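Integral membrane indolylacetylinositol arabinosyltransferase EmbB (PDB 7BVC) probably polymerises arabinose into the arabinan of cell-wall arabinogalactan as a membrane-embedded glycosyltransferase, and is captured here with the antitubercular drug ethambutol. Local coordinates at residues Ala281-Asp286 with Gly387-Gly392; Ile275-Gly280 with Ala332-Arg337. All blocks are in the same frame, centred on the assembly; numbering follows the deposited sequence.

Contact 1: Ala281-Asp286 with Gly387-Gly392. With 95E (Ethambutol), chain I.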
loop_
_atom_site.group_PDB
_atom_site.type_symbol
_atom_site.label_atom_id
_atom_site.label_comp_id
_atom_site.label_asym_id
_atom_site.label_seq_id
_atom_site.Cartn_x
_atom_site.Cartn_y
_atom_site.Cartn_z
ATOM N N ALA B 281 -1.646 26.780 6.048
ATOM C CA ALA B 281 -0.625 25.771 5.819
ATOM C C ALA B 281 -0.005 25.938 4.435
ATOM O O ALA B 281 -0.430 26.766 3.624
ATOM C CB ALA B 281 -1.218 24.372 5.968
ATOM N N ASN B 282 1.013 25.132 4.168
ATOM C CA ASN B 282 1.707 25.116 2.888
ATOM C C ASN B 282 1.687 23.703 2.315
ATOM O O ASN B 282 1.231 22.753 2.954
ATOM C CB ASN B 282 3.143 25.621 3.041
ATOM C CG ASN B 282 3.208 27.043 3.546
ATOM O OD1 ASN B 282 2.286 27.831 3.342
ATOM N ND2 ASN B 282 4.305 27.385 4.209
ATOM N N SER B 283 2.195 23.569 1.094
ATOM C CA SER B 283 2.285 22.270 0.443
ATOM C C SER B 283 3.472 21.500 1.018
ATOM O O SER B 283 4.136 21.942 1.958
ATOM C CB SER B 283 2.391 22.440 -1.070
ATOM O OG SER B 283 1.212 23.014 -1.606
ATOM N N SER B 284 3.755 20.331 0.449
ATOM C CA SER B 284 4.895 19.529 0.871
ATOM C C SER B 284 6.148 19.787 0.048
ATOM O O SER B 284 7.253 19.739 0.595
ATOM C CB SER B 284 4.550 18.038 0.802
ATOM O OG SER B 284 4.317 17.630 -0.533
ATOM N N ASP B 285 6.009 20.057 -1.245
ATOM C CA ASP B 285 7.153 20.312 -2.118
ATOM C C ASP B 285 7.385 21.813 -2.294
ATOM O O ASP B 285 7.368 22.347 -3.400
ATOM C CB ASP B 285 6.947 19.623 -3.462
ATOM C CG ASP B 285 6.989 18.119 -3.351
ATOM O OD1 ASP B 285 7.689 17.609 -2.454
ATOM O OD2 ASP B 285 6.323 17.444 -4.156
ATOM N N ASP B 286 7.602 22.496 -1.174
ATOM C CA ASP B 286 7.986 23.901 -1.192
ATOM C C ASP B 286 9.487 24.095 -1.067
ATOM O O ASP B 286 10.073 24.874 -1.823
ATOM C CB ASP B 286 7.288 24.662 -0.064
ATOM C CG ASP B 286 5.788 24.669 -0.207
ATOM O OD1 ASP B 286 5.267 23.907 -1.046
ATOM O OD2 ASP B 286 5.131 25.444 0.515
ATOM N N GLY B 387 1.057 26.364 -1.329
ATOM C CA GLY B 387 2.504 26.240 -1.302
ATOM C C GLY B 387 3.140 26.776 -2.565
ATOM O O GLY B 387 2.776 27.844 -3.062
ATOM N N LEU B 388 4.109 26.026 -3.087
ATOM C CA LEU B 388 4.762 26.367 -4.341
ATOM C C LEU B 388 4.500 25.358 -5.449
ATOM O O LEU B 388 4.952 25.574 -6.578
ATOM C CB LEU B 388 6.276 26.513 -4.134
ATOM C CG LEU B 388 6.729 27.788 -3.422
ATOM C CD1 LEU B 388 8.204 27.721 -3.083
ATOM C CD2 LEU B 388 6.434 29.002 -4.280
ATOM N N ARG B 389 3.800 24.265 -5.157
ATOM C CA ARG B 389 3.407 23.334 -6.203
ATOM C C ARG B 389 2.536 24.052 -7.231
ATOM O O ARG B 389 1.644 24.826 -6.860
ATOM C CB ARG B 389 2.646 22.149 -5.607
ATOM C CG ARG B 389 3.527 21.121 -4.925
ATOM C CD ARG B 389 4.302 20.308 -5.941
ATOM N NE ARG B 389 3.428 19.471 -6.755
ATOM C CZ ARG B 389 3.317 18.154 -6.619
ATOM N NH1 ARG B 389 4.026 17.519 -5.695
ATOM N NH2 ARG B 389 2.496 17.471 -7.403
ATOM N N PRO B 390 2.760 23.823 -8.527
ATOM C CA PRO B 390 2.042 24.555 -9.574
ATOM C C PRO B 390 0.706 23.923 -9.957
ATOM O O PRO B 390 0.456 23.608 -11.123
ATOM C CB PRO B 390 3.032 24.526 -10.740
ATOM C CG PRO B 390 3.723 23.215 -10.576
ATOM C CD PRO B 390 3.775 22.918 -9.093
ATOM N N GLU B 391 -0.169 23.731 -8.970
ATOM C CA GLU B 391 -1.508 23.229 -9.244
ATOM C C GLU B 391 -2.519 24.348 -9.442
ATOM O O GLU B 391 -3.406 24.232 -10.296
ATOM C CB GLU B 391 -1.976 22.317 -8.107
ATOM C CG GLU B 391 -0.986 21.227 -7.737
ATOM C CD GLU B 391 -0.810 20.198 -8.833
ATOM O OE1 GLU B 391 -1.754 20.005 -9.626
ATOM O OE2 GLU B 391 0.273 19.579 -8.903
ATOM N N GLY B 392 -2.399 25.434 -8.676
ATOM C CA GLY B 392 -3.289 26.564 -8.873
ATOM C C GLY B 392 -3.100 27.217 -10.227
ATOM O O GLY B 392 -4.064 27.660 -10.853
HETATM C C2 95E I . 10.246 17.266 -8.991
HETATM O O12 95E I . 6.004 13.775 -2.562
HETATM C C11 95E I . 6.577 14.510 -3.607
HETATM C C10 95E I . 7.880 13.843 -4.032
HETATM C C13 95E I . 8.676 13.434 -2.804
HETATM C C14 95E I . 8.674 11.931 -2.573
HETATM N N9 95E I . 8.677 14.787 -4.786
HETATM C C8 95E I . 7.934 15.219 -5.953
HETATM C C7 95E I . 8.871 15.777 -7.018
HETATM N N6 95E I . 8.671 17.209 -7.125
HETATM C C3 95E I . 8.864 17.654 -8.491
HETATM O O1 95E I . 10.497 18.002 -10.151
HETATM C C4 95E I . 8.731 19.171 -8.540
HETATM C C5 95E I . 7.404 19.665 -7.962
#

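Contact 2: Ile275-Gly280 with Ala332-Arg337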
loop_
_atom_site.group_PDB
_atom_site.type_symbol
_atom_site.label_atom_id
_atom_site.label_comp_id
_atom_site.label_asym_id
_atom_site.label_seq_id
_atom_site.Cartn_x
_atom_site.Cartn_y
_atom_site.Cartn_z
ATOM N N ILE B 275 -6.265 35.868 4.403
ATOM C CA ILE B 275 -5.734 35.553 5.722
ATOM C C ILE B 275 -5.277 34.105 5.833
ATOM O O ILE B 275 -4.405 33.812 6.668
ATOM C CB ILE B 275 -6.749 35.888 6.836
ATOM C CG1 ILE B 275 -7.838 34.824 6.932
ATOM C CG2 ILE B 275 -7.372 37.252 6.595
ATOM C CD1 ILE B 275 -8.863 35.124 7.995
ATOM N N TRP B 276 -5.825 33.195 5.026
ATOM C CA TRP B 276 -5.214 31.883 4.867
ATOM C C TRP B 276 -3.879 31.973 4.146
ATOM O O TRP B 276 -3.039 31.083 4.304
ATOM C CB TRP B 276 -6.158 30.955 4.104
ATOM C CG TRP B 276 -5.625 29.575 3.923
ATOM C CD1 TRP B 276 -4.979 29.085 2.829
ATOM C CD2 TRP B 276 -5.697 28.499 4.863
ATOM N NE1 TRP B 276 -4.640 27.771 3.029
ATOM C CE2 TRP B 276 -5.070 27.388 4.272
ATOM C CE3 TRP B 276 -6.230 28.369 6.147
ATOM C CZ2 TRP B 276 -4.964 26.162 4.918
ATOM C CZ3 TRP B 276 -6.123 27.155 6.785
ATOM C CH2 TRP B 276 -5.495 26.066 6.172
ATOM N N TYR B 277 -3.668 33.026 3.356
ATOM C CA TYR B 277 -2.363 33.245 2.747
ATOM C C TYR B 277 -1.303 33.560 3.794
ATOM O O TYR B 277 -0.112 33.323 3.558
ATOM C CB TYR B 277 -2.458 34.373 1.722
ATOM C CG TYR B 277 -1.144 34.750 1.083
ATOM C CD1 TYR B 277 -0.559 33.939 0.123
ATOM C CD2 TYR B 277 -0.492 35.921 1.436
ATOM C CE1 TYR B 277 0.637 34.280 -0.460
ATOM C CE2 TYR B 277 0.707 36.270 0.855
ATOM C CZ TYR B 277 1.266 35.446 -0.092
ATOM O OH TYR B 277 2.461 35.792 -0.673
ATOM N N VAL B 278 -1.708 34.075 4.947
ATOM C CA VAL B 278 -0.782 34.464 6.006
ATOM C C VAL B 278 -0.653 33.382 7.070
ATOM O O VAL B 278 0.455 32.969 7.411
ATOM C CB VAL B 278 -1.217 35.809 6.627
ATOM C CG1 VAL B 278 -0.229 36.240 7.693
ATOM C CG2 VAL B 278 -1.340 36.870 5.552
ATOM N N ILE B 279 -1.778 32.906 7.611
ATOM C CA ILE B 279 -1.748 31.952 8.716
ATOM C C ILE B 279 -1.934 30.514 8.261
ATOM O O ILE B 279 -1.843 29.598 9.088
ATOM C CB ILE B 279 -2.810 32.298 9.778
ATOM C CG1 ILE B 279 -4.190 31.829 9.319
ATOM C CG2 ILE B 279 -2.814 33.788 10.065
ATOM C CD1 ILE B 279 -5.267 31.995 10.358
ATOM N N GLY B 280 -2.179 30.281 6.977
ATOM C CA GLY B 280 -2.531 28.953 6.521
ATOM C C GLY B 280 -1.337 28.048 6.305
ATOM O O GLY B 280 -0.180 28.458 6.361
ATOM N N ALA B 332 11.712 35.247 1.084
ATOM C CA ALA B 332 10.812 35.067 2.213
ATOM C C ALA B 332 9.569 34.300 1.781
ATOM O O ALA B 332 9.149 34.354 0.622
ATOM C CB ALA B 332 10.420 36.419 2.801
ATOM N N SER B 333 8.978 33.572 2.730
ATOM C CA SER B 333 7.805 32.761 2.429
ATOM C C SER B 333 6.585 33.602 2.082
ATOM O O SER B 333 5.691 33.114 1.386
ATOM C CB SER B 333 7.481 31.848 3.612
ATOM O OG SER B 333 6.319 31.080 3.361
ATOM N N ILE B 334 6.527 34.849 2.549
ATOM C CA ILE B 334 5.365 35.689 2.283
ATOM C C ILE B 334 5.435 36.349 0.911
ATOM O O ILE B 334 4.398 36.750 0.371
ATOM C CB ILE B 334 5.217 36.746 3.393
ATOM C CG1 ILE B 334 3.836 37.400 3.345
ATOM C CG2 ILE B 334 6.316 37.790 3.296
ATOM C CD1 ILE B 334 2.731 36.529 3.890
ATOM N N TRP B 335 6.624 36.455 0.323
ATOM C CA TRP B 335 6.814 37.120 -0.959
ATOM C C TRP B 335 6.899 36.151 -2.130
ATOM O O TRP B 335 6.442 36.476 -3.228
ATOM C CB TRP B 335 8.082 37.979 -0.917
ATOM C CG TRP B 335 8.733 38.173 -2.249
ATOM C CD1 TRP B 335 9.831 37.520 -2.724
ATOM C CD2 TRP B 335 8.332 39.084 -3.278
ATOM N NE1 TRP B 335 10.136 37.965 -3.985
ATOM C CE2 TRP B 335 9.231 38.925 -4.349
ATOM C CE3 TRP B 335 7.298 40.015 -3.399
ATOM C CZ2 TRP B 335 9.129 39.662 -5.522
ATOM C CZ3 TRP B 335 7.199 40.747 -4.565
ATOM C CH2 TRP B 335 8.107 40.566 -5.611
ATOM N N ILE B 336 7.458 34.963 -1.918
ATOM C CA ILE B 336 7.716 34.021 -2.999
ATOM C C ILE B 336 6.450 33.242 -3.344
ATOM O O ILE B 336 6.459 32.384 -4.233
ATOM C CB ILE B 336 8.873 33.076 -2.620
ATOM C CG1 ILE B 336 9.528 32.480 -3.869
ATOM C CG2 ILE B 336 8.391 31.983 -1.680
ATOM C CD1 ILE B 336 10.174 33.503 -4.764
ATOM N N ARG B 337 5.347 33.545 -2.660
ATOM C CA ARG B 337 4.097 32.813 -2.833
ATOM C C ARG B 337 2.971 33.689 -3.375
ATOM O O ARG B 337 1.796 33.369 -3.178
ATOM C CB ARG B 337 3.678 32.175 -1.510
ATOM C CG ARG B 337 4.270 30.800 -1.273
ATOM C CD ARG B 337 4.155 30.383 0.182
ATOM N NE ARG B 337 2.854 30.712 0.756
ATOM C CZ ARG B 337 2.678 31.545 1.775
ATOM N NH1 ARG B 337 3.721 32.136 2.336
ATOM N NH2 ARG B 337 1.460 31.786 2.236
#

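Contact 1: Ala281-Asp286 with Gly387-Gly392
In the ethambutol pocket of this GT-C-type membrane enzyme, the loop Ala281-Asp286 packs against Gly387-Gly392, most closely at a glycine. The close part centres on Gly387, with Gly387 CA 4.3 Å from Ser283 CA. Beside it the end of the Asp286 side chain comes close to the other backbone: Asp286 OD1 accepts the N-H of Leu388 (3.2 Å between OD1 and Leu388 N, 160° at the hydrogen), met from above the carboxylate plane. This buried acid is thus held by the main chain of the facing loop. Asn282 and Ser284 are looser; both are partly exposed and barely touch the second segment, while Ser284 leans on His580.

Farther along, Asp285 and Arg389 run side by side and point the same way. The bend of Arg389 at chi2 places its CD 3.7 Å from Asp285 CB, and the bend at chi3 carries the guanidinium on to the carboxylate, almost level with it, the planes 7° apart. Arg389 NH1 then donates at 2.8 Å to the anti lone pair of Asp285 OD2, a salt bridge. Arg389 NH2 adds a weaker one to Glu391 OE2 at 3.4 Å, and a bound phosphate makes a long, weak ion pair with the same nitrogen. Ethambutol closes in on the aspartate, its C11 3.0 Å from Asp285 OD2. Paired with an arginine, Asp285 would probably stay ionised, and the arginine-centred network probably fixes the orientation of its carboxylate beside the drug.

Contact 2: Ile275-Gly280 with Ala332-Arg337
An off-centre cation-pi stack at the end of helix 264-279, predicted to span the membrane, organises the contact between Ile275-Gly280 and Ala332-Arg337, a worked example of one arginine serving an aromatic face and a helix carbonyl together. The two segments belong to the GT-C membrane domain: Tyr277 lies in the last turn of helix 264-279, and Arg337 in the loop that leads to helix 342-355.

The two long side chains slide past each other in opposite directions. With CG anti to its backbone N, the tyrosine reaches across to the loop, while Arg337, bent at chi3, comes back over one face of the ring. Its guanidinium lies flat there, the planes inclined by 28° and the centres 4.6 Å apart. Arg337 NH2 sits near the rim of that face, 3.6 Å from Tyr277 CD1. The same Arg337 NH2 donates to Tyr277 O at 2.6 Å, in the carbonyl plane and on a lone pair. Its partner nitrogen NH1 bonds back to Ser333 O, and NE bonds to Asn386 O, so each guanidinium nitrogen has an acceptor and the group's rotation is set. Asn386 also binds Trp276 O through its own amide, tying the helix end to a third piece of chain.

The far end of the ring serves Ile334 twice. The hydroxyl of Tyr277 donates to Ile334 O from above the carbonyl plane, and that oxygen sits at the edge of the Tyr277 ring, near its plane. The Ile334 and Tyr277 side chains cross at about a right angle, placing Ile334 CD1 3.7 Å from Tyr277 CE2 and 4.4 Å from Val278 CG2.

From the N terminus, helix 264-279 supplies Ile275-Gly280 and runs directly into the loop Ala281-Asp286, so the first halves of both contacts are consecutive. The chain then passes helices 287-294, 296-299 and 320-326 before Ala332-Arg337 returns, and contact 2 closes a loop of 51 residues. Past helices 342-355 and 367-381, Gly387-Gly392 completes contact 1 around 100 residues. The closures cross rather than nest, the segments alternating along the sequence. Their centres are about 11 Å apart and they touch, with Leu388 CD2 3.4 Å from Ile336 O. Together they join the end of helix 264-279, the start of helix 391-411 and the ethambutol pocket.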